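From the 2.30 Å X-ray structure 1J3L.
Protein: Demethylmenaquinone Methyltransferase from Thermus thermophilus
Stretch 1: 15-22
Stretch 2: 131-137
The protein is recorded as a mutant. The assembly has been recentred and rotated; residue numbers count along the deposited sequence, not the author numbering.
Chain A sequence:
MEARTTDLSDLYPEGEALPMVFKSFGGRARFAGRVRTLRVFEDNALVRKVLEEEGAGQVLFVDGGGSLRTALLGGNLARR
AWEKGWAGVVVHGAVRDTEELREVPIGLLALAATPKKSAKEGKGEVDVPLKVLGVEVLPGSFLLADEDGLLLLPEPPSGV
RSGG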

ATOM      1  N   GLY A  15      26.097   3.333   1.742  1.00 43.01           N
ATOM      2  CA  GLY A  15      24.892   3.756   2.420  1.00 43.94           C
ATOM      3  C   GLY A  15      23.874   2.631   2.484  1.00 40.78           C
ATOM      4  O   GLY A  15      23.907   1.703   1.676  1.00 42.05           O
ATOM      5  N   GLU A  16      22.984   2.705   3.464  1.00 33.21           N
ATOM      6  CA  GLU A  16      21.933   1.717   3.639  1.00 32.20           C
ATOM      7  C   GLU A  16      20.670   2.355   3.087  1.00 35.11           C
ATOM      8  O   GLU A  16      20.511   3.568   3.157  1.00 33.80           O
ATOM      9  CB  GLU A  16      21.749   1.398   5.120  1.00 45.56           C
ATOM     10  CG  GLU A  16      22.796   0.468   5.695  1.00 56.84           C
ATOM     11  CD  GLU A  16      22.541  -0.970   5.325  1.00 69.14           C
ATOM     12  OE1 GLU A  16      22.522  -1.263   4.111  1.00 70.44           O
ATOM     13  OE2 GLU A  16      22.353  -1.802   6.245  1.00 66.89           O
ATOM     14  N   ALA A  17      19.780   1.544   2.530  1.00 36.57           N
ATOM     15  CA  ALA A  17      18.551   2.072   1.955  1.00 37.45           C
ATOM     16  C   ALA A  17      17.318   1.236   2.303  1.00 37.10           C
ATOM     17  O   ALA A  17      17.391   0.013   2.466  1.00 25.17           O
ATOM     18  CB  ALA A  17      18.696   2.178   0.432  1.00 32.26           C
ATOM     19  N   LEU A  18      16.189   1.920   2.434  1.00 28.71           N
ATOM     20  CA  LEU A  18      14.924   1.271   2.726  1.00 29.40           C
ATOM     21  C   LEU A  18      13.943   1.633   1.617  1.00 28.39           C
ATOM     22  O   LEU A  18      13.926   2.770   1.134  1.00 32.97           O
ATOM     23  CB  LEU A  18      14.382   1.733   4.082  1.00 29.18           C
ATOM     24  CG  LEU A  18      15.057   1.100   5.301  1.00 39.49           C
ATOM     25  CD1 LEU A  18      14.540   1.721   6.579  1.00 34.01           C
ATOM     26  CD2 LEU A  18      14.787  -0.386   5.290  1.00 41.26           C
ATOM     27  N   PRO A  19      13.140   0.656   1.167  1.00 22.52           N
ATOM     28  CA  PRO A  19      12.168   0.934   0.107  1.00 23.88           C
ATOM     29  C   PRO A  19      11.069   1.849   0.648  1.00 21.43           C
ATOM     30  O   PRO A  19      10.869   1.943   1.861  1.00 18.82           O
ATOM     31  CB  PRO A  19      11.650  -0.458  -0.263  1.00 19.01           C
ATOM     32  CG  PRO A  19      11.778  -1.214   1.040  1.00 17.79           C
ATOM     33  CD  PRO A  19      13.111  -0.763   1.561  1.00 18.49           C
HETATM   34  N   MSE A  20      10.374   2.532  -0.251  1.00 28.46           N
HETATM   35  CA  MSE A  20       9.302   3.428   0.152  1.00 28.96           C
HETATM   36  C   MSE A  20       8.041   2.623   0.454  1.00 28.46           C
HETATM   37  O   MSE A  20       7.091   2.631  -0.320  1.00 27.73           O
HETATM   38  CB  MSE A  20       9.030   4.466  -0.949  1.00 26.35           C
HETATM   39  CG  MSE A  20       7.985   5.518  -0.570  1.00 28.34           C
HETATM   40 SE   MSE A  20       8.030   5.965   1.312  1.00 36.78          SE
HETATM   41  CE  MSE A  20       9.772   6.768   1.389  1.00 42.15           C
ATOM     42  N   VAL A  21       8.055   1.922   1.585  1.00 26.50           N
ATOM     43  CA  VAL A  21       6.929   1.103   2.019  1.00 24.44           C
ATOM     44  C   VAL A  21       6.212   1.787   3.192  1.00 28.82           C
ATOM     45  O   VAL A  21       5.444   1.169   3.928  1.00 18.22           O
ATOM     46  CB  VAL A  21       7.403  -0.302   2.439  1.00 31.52           C
ATOM     47  CG1 VAL A  21       8.047  -0.996   1.251  1.00 44.17           C
ATOM     48  CG2 VAL A  21       8.399  -0.205   3.590  1.00 27.90           C
ATOM     49  N   PHE A  22       6.493   3.075   3.360  1.00 22.50           N
ATOM     50  CA  PHE A  22       5.869   3.879   4.399  1.00 30.17           C
ATOM     51  C   PHE A  22       4.884   4.836   3.726  1.00 26.04           C
ATOM     52  O   PHE A  22       5.091   5.244   2.592  1.00 29.42           O
ATOM     53  CB  PHE A  22       6.911   4.709   5.155  1.00 23.72           C
ATOM     54  CG  PHE A  22       7.876   3.898   5.962  1.00 25.78           C
ATOM     55  CD1 PHE A  22       8.966   3.280   5.358  1.00 30.67           C
ATOM     56  CD2 PHE A  22       7.716   3.778   7.343  1.00 29.62           C
ATOM     57  CE1 PHE A  22       9.892   2.553   6.120  1.00 31.17           C
ATOM     58  CE2 PHE A  22       8.634   3.051   8.115  1.00 16.26           C
ATOM     59  CZ  PHE A  22       9.724   2.441   7.501  1.00 22.79           C
TER
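Stretch 2, residues 131-137: KVLGVEV

Stretch 2 lies across stretch 1 as a tight hairpin, its two strand segments joined by a type I' turn. In stretch 1 the chain is extended from Glu-16 to Leu-18, a short strand with phi/psi near -102/148, -137/147 and -123/139°. From Pro-19 onward it is loop, with a weak hydrogen bond from Val-21 N to Pro-19 O (2.8 Å). In stretch 2, Lys-131 and Val-132 end a strand that begins earlier in the chain, and Val-135 to Val-137 form the returning strand. Between them Leu-133 (45/54°) and Gly-134 (73/-8°) both take positive phi, as a type I' turn requires, and glycine readily accepts such a conformation. Two backbone hydrogen bonds close the hairpin: Val-132 N to Val-135 O at 2.6 Å and Val-135 N to Val-132 O at 2.7 Å.

The strand 135-137 crosses the strand 16-18 at a signed angle of -108°, with a closest approach of the axes of 7.3 Å. The two are therefore neither parallel nor antiparallel, and no hydrogen bond joins the stretches; they meet through packing. The nearest CA atoms across the contact are those of Glu-16 and Val-135, 6.7 Å apart. At least 112 positions separate touching residues in sequence, so the contact is made by the fold rather than by chain proximity. Together the two sides bury 382 Å².

Val-135 is central to the packing. Its CA-to-CB bond points toward stretch 1 and chi1 is t (178°). Val-135 CG1 lies 3.4 Å from Glu-16 CB, while Val-135 CG2 lies 3.5 Å from both Ala-17 O and Leu-18 CD2. One valine thus touches all three residues of the short strand. Ala-17 takes part through its carbonyl, since its own CB is directed away.

Leu-18 has the largest covered area of any residue here, 82 Å². Its CA-to-CB bond points sideways, but with chi1 m and chi2 t the end of the side chain comes nearer and packs against the hairpin: Leu-18 CD2 is 3.5 Å from Val-132 O and 3.9 Å from Leu-133 CB, and Leu-18 CD1 is 4.3 Å from Val-132 CG1. The leucine thereby touches residues on both strands as well as the turn.

Farther along stretch 1, Val-21 directs its CA-to-CB bond toward stretch 2, and Val-21 CG2 meets Leu-133 CD1 at 3.7 Å. Leu-133, exposed overall, still has 59 Å² covered by stretch 1, and its side chain (m, t) touches both Leu-18 and Val-21. At the other end, Glu-16 lays its aliphatic CB against Val-135, and Glu-16 OE2 comes within 3.9 Å of Glu-136 N, too far for a hydrogen bond. Gly-15, Met-20 (selenomethionine) and Lys-131 have no area covered by the opposing stretch.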

ATOM      1  N   LYS A 131      17.305  -1.811  14.118  1.00 32.51           N
ATOM      2  CA  LYS A 131      17.332  -2.731  12.991  1.00 35.67           C
ATOM      3  C   LYS A 131      15.918  -2.692  12.417  1.00 25.37           C
ATOM      4  O   LYS A 131      14.990  -3.256  12.992  1.00 29.90           O
ATOM      5  CB  LYS A 131      17.683  -4.153  13.455  1.00 40.28           C
ATOM      6  CG  LYS A 131      18.013  -5.116  12.317  1.00 46.67           C
ATOM      7  CD  LYS A 131      17.813  -6.569  12.729  1.00 54.95           C
ATOM      8  CE  LYS A 131      16.346  -6.837  13.067  1.00 67.38           C
ATOM      9  NZ  LYS A 131      16.053  -8.275  13.336  1.00 69.50           N
ATOM     10  N   VAL A 132      15.753  -2.019  11.284  1.00 32.87           N
ATOM     11  CA  VAL A 132      14.439  -1.889  10.661  1.00 33.74           C
ATOM     12  C   VAL A 132      14.391  -2.485   9.258  1.00 37.72           C
ATOM     13  O   VAL A 132      15.154  -2.083   8.376  1.00 32.63           O
ATOM     14  CB  VAL A 132      14.005  -0.400  10.599  1.00 31.64           C
ATOM     15  CG1 VAL A 132      12.670  -0.271   9.878  1.00 27.16           C
ATOM     16  CG2 VAL A 132      13.894   0.166  12.012  1.00 23.07           C
ATOM     17  N   LEU A 133      13.476  -3.432   9.060  1.00 38.11           N
ATOM     18  CA  LEU A 133      13.332  -4.109   7.775  1.00 42.89           C
ATOM     19  C   LEU A 133      14.706  -4.492   7.252  1.00 34.22           C
ATOM     20  O   LEU A 133      15.090  -4.129   6.141  1.00 35.85           O
ATOM     21  CB  LEU A 133      12.613  -3.219   6.752  1.00 47.29           C
ATOM     22  CG  LEU A 133      11.120  -2.934   6.974  1.00 53.23           C
ATOM     23  CD1 LEU A 133      10.599  -2.062   5.842  1.00 51.24           C
ATOM     24  CD2 LEU A 133      10.334  -4.239   7.034  1.00 39.57           C
ATOM     25  N   GLY A 134      15.447  -5.210   8.087  1.00 31.69           N
ATOM     26  CA  GLY A 134      16.774  -5.670   7.721  1.00 38.16           C
ATOM     27  C   GLY A 134      17.866  -4.620   7.672  1.00 39.67           C
ATOM     28  O   GLY A 134      19.037  -4.959   7.523  1.00 47.44           O
ATOM     29  N   VAL A 135      17.501  -3.350   7.800  1.00 40.16           N
ATOM     30  CA  VAL A 135      18.495  -2.289   7.751  1.00 33.10           C
ATOM     31  C   VAL A 135      18.771  -1.667   9.113  1.00 32.80           C
ATOM     32  O   VAL A 135      17.860  -1.406   9.899  1.00 28.43           O
ATOM     33  CB  VAL A 135      18.080  -1.188   6.762  1.00 34.20           C
ATOM     34  CG1 VAL A 135      19.101  -0.070   6.767  1.00 33.74           C
ATOM     35  CG2 VAL A 135      17.968  -1.771   5.372  1.00 27.35           C
ATOM     36  N   GLU A 136      20.050  -1.443   9.382  1.00 33.69           N
ATOM     37  CA  GLU A 136      20.490  -0.858  10.638  1.00 31.48           C
ATOM     38  C   GLU A 136      20.394   0.665  10.580  1.00 35.05           C
ATOM     39  O   GLU A 136      20.879   1.295   9.640  1.00 37.84           O
ATOM     40  CB  GLU A 136      21.940  -1.283  10.923  1.00 39.90           C
ATOM     41  CG  GLU A 136      22.564  -0.657  12.168  1.00 53.07           C
ATOM     42  CD  GLU A 136      24.011  -1.100  12.399  1.00 62.87           C
ATOM     43  OE1 GLU A 136      24.876  -0.805  11.542  1.00 54.92           O
ATOM     44  OE2 GLU A 136      24.280  -1.742  13.441  1.00 56.14           O
ATOM     45  N   VAL A 137      19.752   1.258  11.579  1.00 34.12           N
ATOM     46  CA  VAL A 137      19.635   2.709  11.632  1.00 34.93           C
ATOM     47  C   VAL A 137      20.418   3.176  12.843  1.00 29.65           C
ATOM     48  O   VAL A 137      20.162   2.752  13.965  1.00 41.08           O
ATOM     49  CB  VAL A 137      18.175   3.153  11.728  1.00 31.58           C
ATOM     50  CG1 VAL A 137      18.107   4.669  11.832  1.00 34.97           C
ATOM     51  CG2 VAL A 137      17.418   2.681  10.480  1.00 23.38           C
TER